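Local atomic coordinates of protein argonaute (Methanocaldococcus jannaschii, PDB entry 5G5S), a protein that cuts single-stranded DNA targets complementary to a short DNA guide and may defend its archaeal host against invading genetic elements. Residues A[377-382]-A[429-434]; A[366-371]-A[461-466]; A[142-145]-A[150-153]. One frame throughout, in Å; residues are numbered along the deposited sequence.

Interaction 1: A[377-382]-A[429-434]; sequences DKVNKM and FALIIG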
ATOM      1  N   ASP A 377      14.957 -21.832 -26.241  1.00111.15           N
ATOM      2  CA  ASP A 377      14.410 -21.194 -27.441  1.00111.33           C
ATOM      3  C   ASP A 377      13.535 -19.950 -27.160  1.00109.69           C
ATOM      4  O   ASP A 377      13.361 -19.127 -28.057  1.00109.29           O
ATOM      5  CB  ASP A 377      13.668 -22.227 -28.314  1.00117.51           C
ATOM      6  CG  ASP A 377      14.559 -23.265 -28.993  1.00139.57           C
ATOM      7  OD1 ASP A 377      15.589 -23.658 -28.392  1.00142.24           O
ATOM      8  OD2 ASP A 377      14.202 -23.717 -30.106  1.00150.16           O
ATOM      9  N   LYS A 378      13.019 -19.801 -25.919  1.00101.78           N
ATOM     10  CA  LYS A 378      12.203 -18.661 -25.489  1.00 97.01           C
ATOM     11  C   LYS A 378      13.074 -17.506 -24.970  1.00 97.54           C
ATOM     12  O   LYS A 378      12.804 -16.348 -25.291  1.00 96.33           O
ATOM     13  CB  LYS A 378      11.179 -19.087 -24.425  1.00 97.39           C
ATOM     14  CG  LYS A 378       9.766 -19.244 -24.965  1.00105.79           C
ATOM     15  CD  LYS A 378       8.919 -17.993 -24.740  1.00105.01           C
ATOM     16  CE  LYS A 378       7.586 -18.130 -25.428  1.00110.08           C
ATOM     17  NZ  LYS A 378       6.823 -16.859 -25.410  1.00111.94           N
ATOM     18  N   VAL A 379      14.104 -17.830 -24.155  1.00 92.51           N
ATOM     19  CA  VAL A 379      15.083 -16.895 -23.580  1.00 90.01           C
ATOM     20  C   VAL A 379      15.974 -16.328 -24.723  1.00 97.78           C
ATOM     21  O   VAL A 379      16.270 -15.133 -24.729  1.00 96.00           O
ATOM     22  CB  VAL A 379      15.916 -17.597 -22.461  1.00 93.36           C
ATOM     23  CG1 VAL A 379      17.088 -16.744 -21.983  1.00 92.33           C
ATOM     24  CG2 VAL A 379      15.037 -18.009 -21.286  1.00 90.80           C
ATOM     25  N   ASN A 380      16.369 -17.188 -25.693  1.00 99.49           N
ATOM     26  CA  ASN A 380      17.196 -16.804 -26.844  1.00102.81           C
ATOM     27  C   ASN A 380      16.455 -15.888 -27.827  1.00107.88           C
ATOM     28  O   ASN A 380      16.943 -14.790 -28.096  1.00107.63           O
ATOM     29  CB  ASN A 380      17.791 -18.028 -27.551  1.00106.08           C
ATOM     30  CG  ASN A 380      18.821 -18.790 -26.740  1.00123.10           C
ATOM     31  OD1 ASN A 380      19.479 -18.255 -25.840  1.00112.17           O
ATOM     32  ND2 ASN A 380      19.000 -20.065 -27.058  1.00116.74           N
ATOM     33  N   LYS A 381      15.265 -16.313 -28.322  1.00104.86           N
ATOM     34  CA  LYS A 381      14.432 -15.534 -29.251  1.00104.45           C
ATOM     35  C   LYS A 381      14.061 -14.158 -28.701  1.00104.45           C
ATOM     36  O   LYS A 381      13.910 -13.222 -29.480  1.00105.29           O
ATOM     37  CB  LYS A 381      13.168 -16.305 -29.655  1.00107.64           C
ATOM     38  N   MET A 382      13.928 -14.027 -27.371  1.00 97.15           N
ATOM     39  CA  MET A 382      13.616 -12.746 -26.741  1.00 93.29           C
ATOM     40  C   MET A 382      14.861 -11.849 -26.650  1.00100.05           C
ATOM     41  O   MET A 382      14.799 -10.684 -27.050  1.00100.90           O
ATOM     42  CB  MET A 382      12.981 -12.945 -25.355  1.00 91.61           C
ATOM     43  CG  MET A 382      12.913 -11.653 -24.540  1.00 91.30           C
ATOM     44  SD  MET A 382      12.448 -11.837 -22.816  1.00 91.39           S
ATOM     45  CE  MET A 382      13.843 -12.710 -22.187  1.00 89.40           C
ATOM     46  N   PHE A 429      22.694  -9.290 -14.180  1.00 86.43           N
ATOM     47  CA  PHE A 429      21.278  -9.607 -14.271  1.00 82.73           C
ATOM     48  C   PHE A 429      21.041 -11.105 -14.146  1.00 88.30           C
ATOM     49  O   PHE A 429      21.925 -11.895 -14.468  1.00 90.86           O
ATOM     50  CB  PHE A 429      20.622  -9.019 -15.538  1.00 83.13           C
ATOM     51  CG  PHE A 429      19.112  -9.122 -15.501  1.00 81.32           C
ATOM     52  CD1 PHE A 429      18.360  -8.274 -14.696  1.00 81.22           C
ATOM     53  CD2 PHE A 429      18.450 -10.121 -16.205  1.00 83.26           C
ATOM     54  CE1 PHE A 429      16.974  -8.412 -14.610  1.00 79.37           C
ATOM     55  CE2 PHE A 429      17.063 -10.260 -16.112  1.00 83.45           C
ATOM     56  CZ  PHE A 429      16.337  -9.406 -15.316  1.00 78.36           C
ATOM     57  N   ALA A 430      19.861 -11.500 -13.637  1.00 82.87           N
ATOM     58  CA  ALA A 430      19.493 -12.907 -13.533  1.00 83.30           C
ATOM     59  C   ALA A 430      18.036 -13.097 -13.912  1.00 82.08           C
ATOM     60  O   ALA A 430      17.168 -12.444 -13.351  1.00 77.95           O
ATOM     61  CB  ALA A 430      19.769 -13.443 -12.139  1.00 84.96           C
ATOM     62  N   LEU A 431      17.777 -13.953 -14.902  1.00 79.50           N
ATOM     63  CA  LEU A 431      16.418 -14.260 -15.330  1.00 77.57           C
ATOM     64  C   LEU A 431      16.058 -15.600 -14.698  1.00 81.91           C
ATOM     65  O   LEU A 431      16.697 -16.614 -14.981  1.00 83.01           O
ATOM     66  CB  LEU A 431      16.317 -14.295 -16.867  1.00 78.78           C
ATOM     67  CG  LEU A 431      14.943 -14.585 -17.475  1.00 82.42           C
ATOM     68  CD1 LEU A 431      13.990 -13.401 -17.307  1.00 79.73           C
ATOM     69  CD2 LEU A 431      15.071 -14.962 -18.943  1.00 85.79           C
ATOM     70  N   ILE A 432      15.097 -15.574 -13.768  1.00 77.74           N
ATOM     71  CA  ILE A 432      14.654 -16.751 -13.028  1.00 78.98           C
ATOM     72  C   ILE A 432      13.396 -17.341 -13.686  1.00 84.62           C
ATOM     73  O   ILE A 432      12.368 -16.663 -13.785  1.00 80.81           O
ATOM     74  CB  ILE A 432      14.454 -16.423 -11.513  1.00 80.32           C
ATOM     75  CG1 ILE A 432      15.748 -15.904 -10.855  1.00 79.98           C
ATOM     76  CG2 ILE A 432      13.881 -17.616 -10.739  1.00 83.35           C
ATOM     77  CD1 ILE A 432      15.483 -14.919  -9.668  1.00 73.51           C
ATOM     78  N   ILE A 433      13.500 -18.605 -14.143  1.00 85.81           N
ATOM     79  CA  ILE A 433      12.397 -19.357 -14.745  1.00 87.42           C
ATOM     80  C   ILE A 433      11.923 -20.364 -13.685  1.00 90.63           C
ATOM     81  O   ILE A 433      12.651 -21.302 -13.334  1.00 90.82           O
ATOM     82  CB  ILE A 433      12.802 -20.056 -16.085  1.00 94.33           C
ATOM     83  CG1 ILE A 433      13.744 -19.192 -16.988  1.00 94.72           C
ATOM     84  CG2 ILE A 433      11.578 -20.616 -16.836  1.00 96.26           C
ATOM     85  CD1 ILE A 433      13.158 -17.913 -17.599  1.00100.20           C
ATOM     86  N   GLY A 434      10.730 -20.122 -13.153  1.00 86.04           N
ATOM     87  CA  GLY A 434      10.144 -20.956 -12.113  1.00 87.73           C
ATOM     88  C   GLY A 434       8.803 -21.563 -12.463  1.00 93.61           C
ATOM     89  O   GLY A 434       8.352 -21.472 -13.607  1.00 93.56           O
TER
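V379 on helix 372-390 and L431 on strand 428-434 reach toward each other tip to tip, V379 CG2 standing 3.8 Å from L431 CD2. That leucine methyl is the hub of the contact: V379 CG1 also lies 4.1 Å from L431 CD2, and M382 brings its terminal methyl to the same atom, M382 CE to L431 CD2 4.1 Å. The methyl gets there because the methionine chain runs out with CG anti to the backbone N (chi1 168°) and bends only at its last torsion. Farther along the strand the I433 side chain runs at a slant to V379, I433 CD1 4.1 Å from V379 CG2. All four side chains are buried, and no hydrogen bond spans the two segments; the segment axes are 11.7 Å apart, so side-chain methyls make the contact, with L478 of helix 473-485 and I362 of strand 357-365 closing in around L431. The other side of the helix is polar and looser: D377 is exposed and pairs with K373, while N380 is partly exposed and bonded to Y400. L431 also lies near Q459, which binds a divalent metal in a structure of this protein. A helix running obliquely antiparallel (145°) to the strand it covers is the alpha/beta layering of the Rossmann-like Mid domain.

Interaction 2: A[366-371]-A[461-466]; sequences EEIKDE and ILWENW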
ATOM      1  N   GLU A 366      14.872 -26.705 -11.040  1.00108.25           N
ATOM      2  CA  GLU A 366      15.154 -28.137 -11.253  1.00113.01           C
ATOM      3  C   GLU A 366      13.926 -28.940 -11.687  1.00119.57           C
ATOM      4  O   GLU A 366      14.037 -29.796 -12.563  1.00122.83           O
ATOM      5  CB  GLU A 366      15.750 -28.769  -9.985  1.00117.33           C
ATOM      6  CG  GLU A 366      17.253 -28.609  -9.850  1.00127.24           C
ATOM      7  CD  GLU A 366      17.866 -29.305  -8.648  1.00149.20           C
ATOM      8  OE1 GLU A 366      17.567 -30.501  -8.426  1.00149.52           O
ATOM      9  OE2 GLU A 366      18.685 -28.663  -7.951  1.00139.58           O
ATOM     10  N   GLU A 367      12.758 -28.646 -11.081  1.00115.01           N
ATOM     11  CA  GLU A 367      11.472 -29.304 -11.325  1.00116.97           C
ATOM     12  C   GLU A 367      10.923 -29.160 -12.755  1.00120.41           C
ATOM     13  O   GLU A 367      10.042 -29.934 -13.140  1.00123.05           O
ATOM     14  CB  GLU A 367      10.425 -28.868 -10.283  1.00116.88           C
ATOM     15  CG  GLU A 367      10.760 -29.281  -8.856  1.00130.48           C
ATOM     16  CD  GLU A 367       9.569 -29.584  -7.966  1.00154.68           C
ATOM     17  OE1 GLU A 367       8.702 -28.694  -7.796  1.00131.28           O
ATOM     18  OE2 GLU A 367       9.513 -30.710  -7.420  1.00158.58           O
ATOM     19  N   ILE A 368      11.441 -28.193 -13.541  1.00113.80           N
ATOM     20  CA  ILE A 368      11.007 -27.961 -14.927  1.00113.24           C
ATOM     21  C   ILE A 368      12.086 -28.280 -15.999  1.00119.29           C
ATOM     22  O   ILE A 368      11.940 -27.876 -17.156  1.00117.74           O
ATOM     23  CB  ILE A 368      10.302 -26.583 -15.122  1.00111.64           C
ATOM     24  CG1 ILE A 368      11.190 -25.400 -14.662  1.00108.05           C
ATOM     25  CG2 ILE A 368       8.926 -26.570 -14.434  1.00112.93           C
ATOM     26  CD1 ILE A 368      10.889 -24.062 -15.291  1.00108.53           C
ATOM     27  N   LYS A 369      13.126 -29.054 -15.613  1.00119.50           N
ATOM     28  CA  LYS A 369      14.269 -29.456 -16.446  1.00122.49           C
ATOM     29  C   LYS A 369      13.940 -30.164 -17.767  1.00130.65           C
ATOM     30  O   LYS A 369      14.760 -30.116 -18.685  1.00132.00           O
ATOM     31  CB  LYS A 369      15.266 -30.301 -15.633  1.00128.88           C
ATOM     32  N   ASP A 370      12.767 -30.833 -17.863  1.00129.25           N
ATOM     33  CA  ASP A 370      12.341 -31.573 -19.065  1.00132.66           C
ATOM     34  C   ASP A 370      12.105 -30.652 -20.257  1.00133.27           C
ATOM     35  O   ASP A 370      12.336 -31.054 -21.400  1.00135.92           O
ATOM     36  CB  ASP A 370      11.058 -32.390 -18.810  1.00137.11           C
ATOM     37  CG  ASP A 370      10.874 -32.892 -17.394  1.00148.10           C
ATOM     38  OD1 ASP A 370      10.545 -32.062 -16.506  1.00144.04           O
ATOM     39  OD2 ASP A 370      11.015 -34.119 -17.176  1.00157.27           O
ATOM     40  N   GLU A 371      11.637 -29.422 -19.984  1.00123.81           N
ATOM     41  CA  GLU A 371      11.311 -28.418 -20.995  1.00120.48           C
ATOM     42  C   GLU A 371      12.473 -27.466 -21.340  1.00120.70           C
ATOM     43  O   GLU A 371      12.223 -26.376 -21.862  1.00116.31           O
ATOM     44  CB  GLU A 371      10.042 -27.648 -20.588  1.00118.27           C
ATOM     45  CG  GLU A 371       8.785 -28.499 -20.575  1.00131.20           C
ATOM     46  CD  GLU A 371       7.703 -27.957 -19.665  1.00150.71           C
ATOM     47  OE1 GLU A 371       7.722 -28.289 -18.458  1.00148.25           O
ATOM     48  OE2 GLU A 371       6.851 -27.179 -20.151  1.00142.34           O
ATOM     49  N   ILE A 461       9.825 -15.342 -13.471  1.00 78.54           N
ATOM     50  CA  ILE A 461       8.697 -15.541 -14.381  1.00 79.32           C
ATOM     51  C   ILE A 461       8.225 -17.000 -14.286  1.00 88.08           C
ATOM     52  O   ILE A 461       9.068 -17.889 -14.123  1.00 90.26           O
ATOM     53  CB  ILE A 461       9.120 -15.098 -15.823  1.00 82.42           C
ATOM     54  CG1 ILE A 461       7.969 -14.484 -16.669  1.00 82.60           C
ATOM     55  CG2 ILE A 461      10.036 -16.090 -16.577  1.00 85.01           C
ATOM     56  CD1 ILE A 461       6.952 -15.420 -17.237  1.00 94.49           C
ATOM     57  N   LEU A 462       6.896 -17.250 -14.333  1.00 86.27           N
ATOM     58  CA  LEU A 462       6.381 -18.628 -14.275  1.00 89.99           C
ATOM     59  C   LEU A 462       6.373 -19.209 -15.677  1.00 96.70           C
ATOM     60  O   LEU A 462       5.756 -18.632 -16.580  1.00 96.05           O
ATOM     61  CB  LEU A 462       4.980 -18.732 -13.629  1.00 90.85           C
ATOM     62  CG  LEU A 462       4.822 -18.300 -12.160  1.00 94.67           C
ATOM     63  CD1 LEU A 462       3.365 -18.337 -11.748  1.00 96.51           C
ATOM     64  CD2 LEU A 462       5.647 -19.166 -11.204  1.00 97.99           C
ATOM     65  N   TRP A 463       7.089 -20.332 -15.866  1.00 96.50           N
ATOM     66  CA  TRP A 463       7.218 -21.008 -17.157  1.00 99.12           C
ATOM     67  C   TRP A 463       5.899 -21.421 -17.799  1.00106.99           C
ATOM     68  O   TRP A 463       5.738 -21.231 -19.006  1.00107.13           O
ATOM     69  CB  TRP A 463       8.205 -22.185 -17.104  1.00100.62           C
ATOM     70  CG  TRP A 463       8.346 -22.902 -18.417  1.00104.46           C
ATOM     71  CD1 TRP A 463       8.006 -24.196 -18.682  1.00111.36           C
ATOM     72  CD2 TRP A 463       8.726 -22.321 -19.672  1.00103.97           C
ATOM     73  NE1 TRP A 463       8.205 -24.474 -20.014  1.00112.78           N
ATOM     74  CE2 TRP A 463       8.638 -23.338 -20.647  1.00111.58           C
ATOM     75  CE3 TRP A 463       9.152 -21.037 -20.066  1.00102.38           C
ATOM     76  CZ2 TRP A 463       8.977 -23.120 -21.986  1.00111.89           C
ATOM     77  CZ3 TRP A 463       9.478 -20.821 -21.394  1.00104.97           C
ATOM     78  CH2 TRP A 463       9.384 -21.852 -22.339  1.00109.45           C
ATOM     79  N   GLU A 464       4.960 -21.974 -16.997  1.00106.65           N
ATOM     80  CA  GLU A 464       3.635 -22.414 -17.462  1.00109.44           C
ATOM     81  C   GLU A 464       2.918 -21.298 -18.227  1.00110.56           C
ATOM     82  O   GLU A 464       2.395 -21.542 -19.317  1.00113.12           O
ATOM     83  CB  GLU A 464       2.762 -22.917 -16.293  1.00112.67           C
ATOM     84  CG  GLU A 464       3.226 -24.228 -15.673  1.00125.94           C
ATOM     85  CD  GLU A 464       3.915 -24.096 -14.326  1.00138.48           C
ATOM     86  OE1 GLU A 464       4.837 -23.256 -14.202  1.00120.63           O
ATOM     87  OE2 GLU A 464       3.545 -24.853 -13.399  1.00128.74           O
ATOM     88  N   ASN A 465       2.956 -20.073 -17.686  1.00101.99           N
ATOM     89  CA  ASN A 465       2.348 -18.895 -18.296  1.00 99.72           C
ATOM     90  C   ASN A 465       3.115 -18.402 -19.535  1.00102.54           C
ATOM     91  O   ASN A 465       2.480 -18.076 -20.543  1.00103.42           O
ATOM     92  CB  ASN A 465       2.180 -17.782 -17.261  1.00 95.58           C
ATOM     93  CG  ASN A 465       1.193 -18.097 -16.160  1.00115.74           C
ATOM     94  OD1 ASN A 465       0.087 -18.618 -16.391  1.00107.87           O
ATOM     95  ND2 ASN A 465       1.564 -17.750 -14.933  1.00105.22           N
ATOM     96  N   TRP A 466       4.468 -18.362 -19.471  1.00 96.57           N
ATOM     97  CA  TRP A 466       5.312 -17.911 -20.584  1.00 95.49           C
ATOM     98  C   TRP A 466       5.279 -18.840 -21.799  1.00103.28           C
ATOM     99  O   TRP A 466       5.393 -18.352 -22.923  1.00103.56           O
ATOM    100  CB  TRP A 466       6.759 -17.661 -20.125  1.00 92.29           C
ATOM    101  CG  TRP A 466       7.530 -16.679 -20.967  1.00 91.78           C
ATOM    102  CD1 TRP A 466       7.019 -15.738 -21.814  1.00 94.03           C
ATOM    103  CD2 TRP A 466       8.958 -16.516 -21.001  1.00 91.23           C
ATOM    104  NE1 TRP A 466       8.040 -15.023 -22.401  1.00 92.94           N
ATOM    105  CE2 TRP A 466       9.239 -15.475 -21.915  1.00 94.20           C
ATOM    106  CE3 TRP A 466      10.030 -17.168 -20.369  1.00 93.04           C
ATOM    107  CZ2 TRP A 466      10.546 -15.072 -22.211  1.00 93.60           C
ATOM    108  CZ3 TRP A 466      11.324 -16.763 -20.659  1.00 94.39           C
ATOM    109  CH2 TRP A 466      11.573 -15.729 -21.572  1.00 94.66           C
TER
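W463 begins the short helix after strand 456-462 of the Mid domain's parallel sheet, and its indole meets I368 and E371 in the loop between strand 357-365 and helix 372-390. Both segments thus sit where strands give way to helices in this alpha/beta fold, and residues 459-462 belong to the region that binds the 5'-phosphorylated end of the guide. W463 contributes the largest buried surface. Its CG is anti to the backbone N (chi1 180°) and beside the carbonyl carbon, which turns the indole toward the loop, and K378 and I375 of helix 372-390 pack on it as well. I368 comes next: its CD1 comes in obliquely where CB joins the ring, I368 CD1 lying 3.7 Å from W463 CB and 4.2 Å from W463 CG. This isoleucine is buried, and it also touches I433 on the neighbouring strand. E371, at the N-cap position of helix 372-390, supplies the polar part. Its carboxylate is turned 67° from the indole plane, and its carboxyl carbon lies in that plane at the ring edge. A salt bridge to R467 engages E371 OE2 too, so two donors share one oxygen, which probably steadies the carboxylate. The indole bond itself is weak and bent: W463 NE1 to E371 OE2 measures 3.0 Å, with 139° at the hydrogen.

Interaction 3: A[142-145]-A[150-153]; sequences YEVK and DYYL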
ATOM      1  N   TYR A 142     -18.417   0.697   9.804  1.00 63.83           N
ATOM      2  CA  TYR A 142     -19.279   1.824   9.502  1.00 63.73           C
ATOM      3  C   TYR A 142     -18.636   3.170   9.796  1.00 66.41           C
ATOM      4  O   TYR A 142     -17.760   3.289  10.653  1.00 64.90           O
ATOM      5  CB  TYR A 142     -20.641   1.670  10.209  1.00 66.82           C
ATOM      6  CG  TYR A 142     -20.545   1.862  11.706  1.00 69.25           C
ATOM      7  CD1 TYR A 142     -20.032   0.859  12.527  1.00 71.13           C
ATOM      8  CD2 TYR A 142     -20.932   3.058  12.301  1.00 70.62           C
ATOM      9  CE1 TYR A 142     -19.848   1.066  13.891  1.00 71.93           C
ATOM     10  CE2 TYR A 142     -20.765   3.273  13.666  1.00 72.65           C
ATOM     11  CZ  TYR A 142     -20.241   2.266  14.461  1.00 82.19           C
ATOM     12  OH  TYR A 142     -20.116   2.465  15.812  1.00 88.05           O
ATOM     13  N   GLU A 143     -19.112   4.185   9.079  1.00 64.07           N
ATOM     14  CA  GLU A 143     -18.706   5.580   9.174  1.00 63.10           C
ATOM     15  C   GLU A 143     -19.884   6.428   8.736  1.00 64.89           C
ATOM     16  O   GLU A 143     -20.754   5.937   8.015  1.00 65.06           O
ATOM     17  CB  GLU A 143     -17.564   5.813   8.179  1.00 63.36           C
ATOM     18  CG  GLU A 143     -16.498   6.781   8.646  1.00 74.42           C
ATOM     19  CD  GLU A 143     -15.321   6.837   7.691  1.00 99.48           C
ATOM     20  OE1 GLU A 143     -15.551   7.049   6.478  1.00 86.07           O
ATOM     21  OE2 GLU A 143     -14.172   6.639   8.149  1.00100.82           O
ATOM     22  N   VAL A 144     -19.930   7.696   9.161  0.50 62.03           N
ATOM     23  CA  VAL A 144     -20.970   8.613   8.699  0.50 62.67           C
ATOM     24  C   VAL A 144     -20.377   9.753   7.882  0.50 64.98           C
ATOM     25  O   VAL A 144     -19.274  10.215   8.172  0.50 62.77           O
ATOM     26  CB  VAL A 144     -22.176   8.958   9.635  0.50 68.57           C
ATOM     27  CG1 VAL A 144     -22.091   8.257  10.976  0.50 68.52           C
ATOM     28  CG2 VAL A 144     -22.416  10.457   9.793  0.50 69.09           C
ATOM     29  N   LYS A 145     -21.066  10.124   6.800  1.00 63.47           N
ATOM     30  CA  LYS A 145     -20.622  11.159   5.872  1.00 63.85           C
ATOM     31  C   LYS A 145     -21.700  12.165   5.619  1.00 69.86           C
ATOM     32  O   LYS A 145     -22.857  11.789   5.418  1.00 72.70           O
ATOM     33  CB  LYS A 145     -20.111  10.551   4.549  1.00 66.35           C
ATOM     34  CG  LYS A 145     -18.732   9.851   4.641  1.00 68.07           C
ATOM     35  CD  LYS A 145     -17.544  10.765   5.026  1.00 71.56           C
ATOM     36  CE  LYS A 145     -17.339  11.932   4.089  1.00 80.18           C
ATOM     37  NZ  LYS A 145     -16.390  12.925   4.655  1.00 86.56           N
ATOM     38  N   ASP A 150     -27.354  16.213   4.071  1.00 80.10           N
ATOM     39  CA  ASP A 150     -27.760  14.923   4.607  1.00 78.87           C
ATOM     40  C   ASP A 150     -26.603  14.084   5.114  1.00 77.97           C
ATOM     41  O   ASP A 150     -25.474  14.230   4.648  1.00 75.28           O
ATOM     42  CB  ASP A 150     -28.589  14.139   3.576  1.00 82.47           C
ATOM     43  CG  ASP A 150     -29.883  14.819   3.159  1.00 94.33           C
ATOM     44  OD1 ASP A 150     -30.612  15.323   4.055  1.00 94.71           O
ATOM     45  OD2 ASP A 150     -30.190  14.811   1.946  1.00102.95           O
ATOM     46  N   TYR A 151     -26.906  13.194   6.072  1.00 73.92           N
ATOM     47  CA  TYR A 151     -25.961  12.255   6.674  1.00 70.56           C
ATOM     48  C   TYR A 151     -26.219  10.864   6.155  1.00 73.73           C
ATOM     49  O   TYR A 151     -27.363  10.400   6.134  1.00 75.81           O
ATOM     50  CB  TYR A 151     -26.017  12.303   8.211  1.00 71.36           C
ATOM     51  CG  TYR A 151     -25.639  13.663   8.749  1.00 71.44           C
ATOM     52  CD1 TYR A 151     -24.309  13.988   9.001  1.00 70.36           C
ATOM     53  CD2 TYR A 151     -26.602  14.653   8.933  1.00 74.22           C
ATOM     54  CE1 TYR A 151     -23.950  15.252   9.462  1.00 72.08           C
ATOM     55  CE2 TYR A 151     -26.253  15.925   9.383  1.00 74.52           C
ATOM     56  CZ  TYR A 151     -24.925  16.220   9.644  1.00 75.61           C
ATOM     57  OH  TYR A 151     -24.568  17.467  10.074  1.00 71.72           O
ATOM     58  N   TYR A 152     -25.146  10.218   5.703  1.00 67.28           N
ATOM     59  CA  TYR A 152     -25.157   8.881   5.129  1.00 66.43           C
ATOM     60  C   TYR A 152     -24.313   7.981   5.946  1.00 68.52           C
ATOM     61  O   TYR A 152     -23.246   8.385   6.390  1.00 66.75           O
ATOM     62  CB  TYR A 152     -24.610   8.914   3.680  1.00 65.85           C
ATOM     63  CG  TYR A 152     -25.494   9.700   2.735  1.00 68.63           C
ATOM     64  CD1 TYR A 152     -25.392  11.089   2.640  1.00 69.94           C
ATOM     65  CD2 TYR A 152     -26.461   9.063   1.960  1.00 71.85           C
ATOM     66  CE1 TYR A 152     -26.216  11.818   1.785  1.00 71.72           C
ATOM     67  CE2 TYR A 152     -27.319   9.786   1.133  1.00 75.48           C
ATOM     68  CZ  TYR A 152     -27.189  11.162   1.043  1.00 83.10           C
ATOM     69  OH  TYR A 152     -28.022  11.865   0.204  1.00 90.04           O
ATOM     70  N   LEU A 153     -24.758   6.749   6.140  1.00 67.39           N
ATOM     71  CA  LEU A 153     -23.929   5.763   6.809  1.00 65.43           C
ATOM     72  C   LEU A 153     -23.221   4.971   5.724  1.00 67.44           C
ATOM     73  O   LEU A 153     -23.873   4.481   4.800  1.00 67.70           O
ATOM     74  CB  LEU A 153     -24.710   4.829   7.757  1.00 67.28           C
ATOM     75  CG  LEU A 153     -23.810   3.977   8.695  1.00 70.58           C
ATOM     76  CD1 LEU A 153     -23.417   4.745   9.959  1.00 69.67           C
ATOM     77  CD2 LEU A 153     -24.472   2.667   9.064  1.00 74.58           C
TER
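Y142, well inside strand 134-147, the first strand of a beta hairpin with strand 150-163 in an antiparallel sheet, sets the edge of its ring against L153: Y142 CD2 is 3.8 Å from L153 CD1. The hydroxyl leads away to E115, and the ring forms a cation-pi contact with R105. The side chain of Y142 also lies beside K109, a residue that interacts with guide DNA.

The CB of E143 points away from the partner strand, and the residue contributes through its carbonyl instead, with E143 O 3.4 Å from L153 CA in a CA-H...O contact. L153 CD1 also lies close to that oxygen. V144 faces L153 as a non-hydrogen-bonded pair, their CA atoms 4.5 Å apart, and V144 CA makes a CA-H...O contact of 3.3 Å with Y152 O. The valine is modelled in two conformers, so the approach of its methyls to L153 CD1 and Y151 CD1 is doubtful; V104 and R105 of helix 97-111 lie beside the same side chain.

K145 closes the segment on the opposite face of the sheet, paired with Y152. The lysine chain bends twice, at chi2 and chi3, and carries its amino group to a salt bridge with E101 and a hydrogen bond to the G619 carbonyl. The carbonyl of K145 has further company: Y151 CA approaches it in another CA-H...O contact, and it lies in the plane of the Y152 ring, at its edge. K145 and Y152 exchange two nearly straight backbone hydrogen bonds, K145 N to Y152 O at 2.8 Å (163° at the hydrogen) and Y152 N to K145 O, also 2.8 Å.

Overall arrangement
Along the chain interaction 3 comes first, in the hairpin of strands 134-147 and 150-163, and interactions 1 and 2 follow in the Mid domain. Interaction 1 is nested inside the loop closed by interaction 2. Their centres are 11 Å apart, and they meet through neighbouring strands 428-434 and 456-462 of one parallel sheet: G434 O lies 2.8 Å from W463 N and I432 O 2.9 Å from I461 N, both probable hydrogen bonds. Both belong to one sheet-and-helix core, whose segment 461-466 includes part of the region (459-462) that binds the guide's 5'-phosphorylated end. Interaction 3 lies across the chain's centre, its centre about 53 Å and 51 Å from those of interactions 1 and 2, consistent with the bilobal architecture.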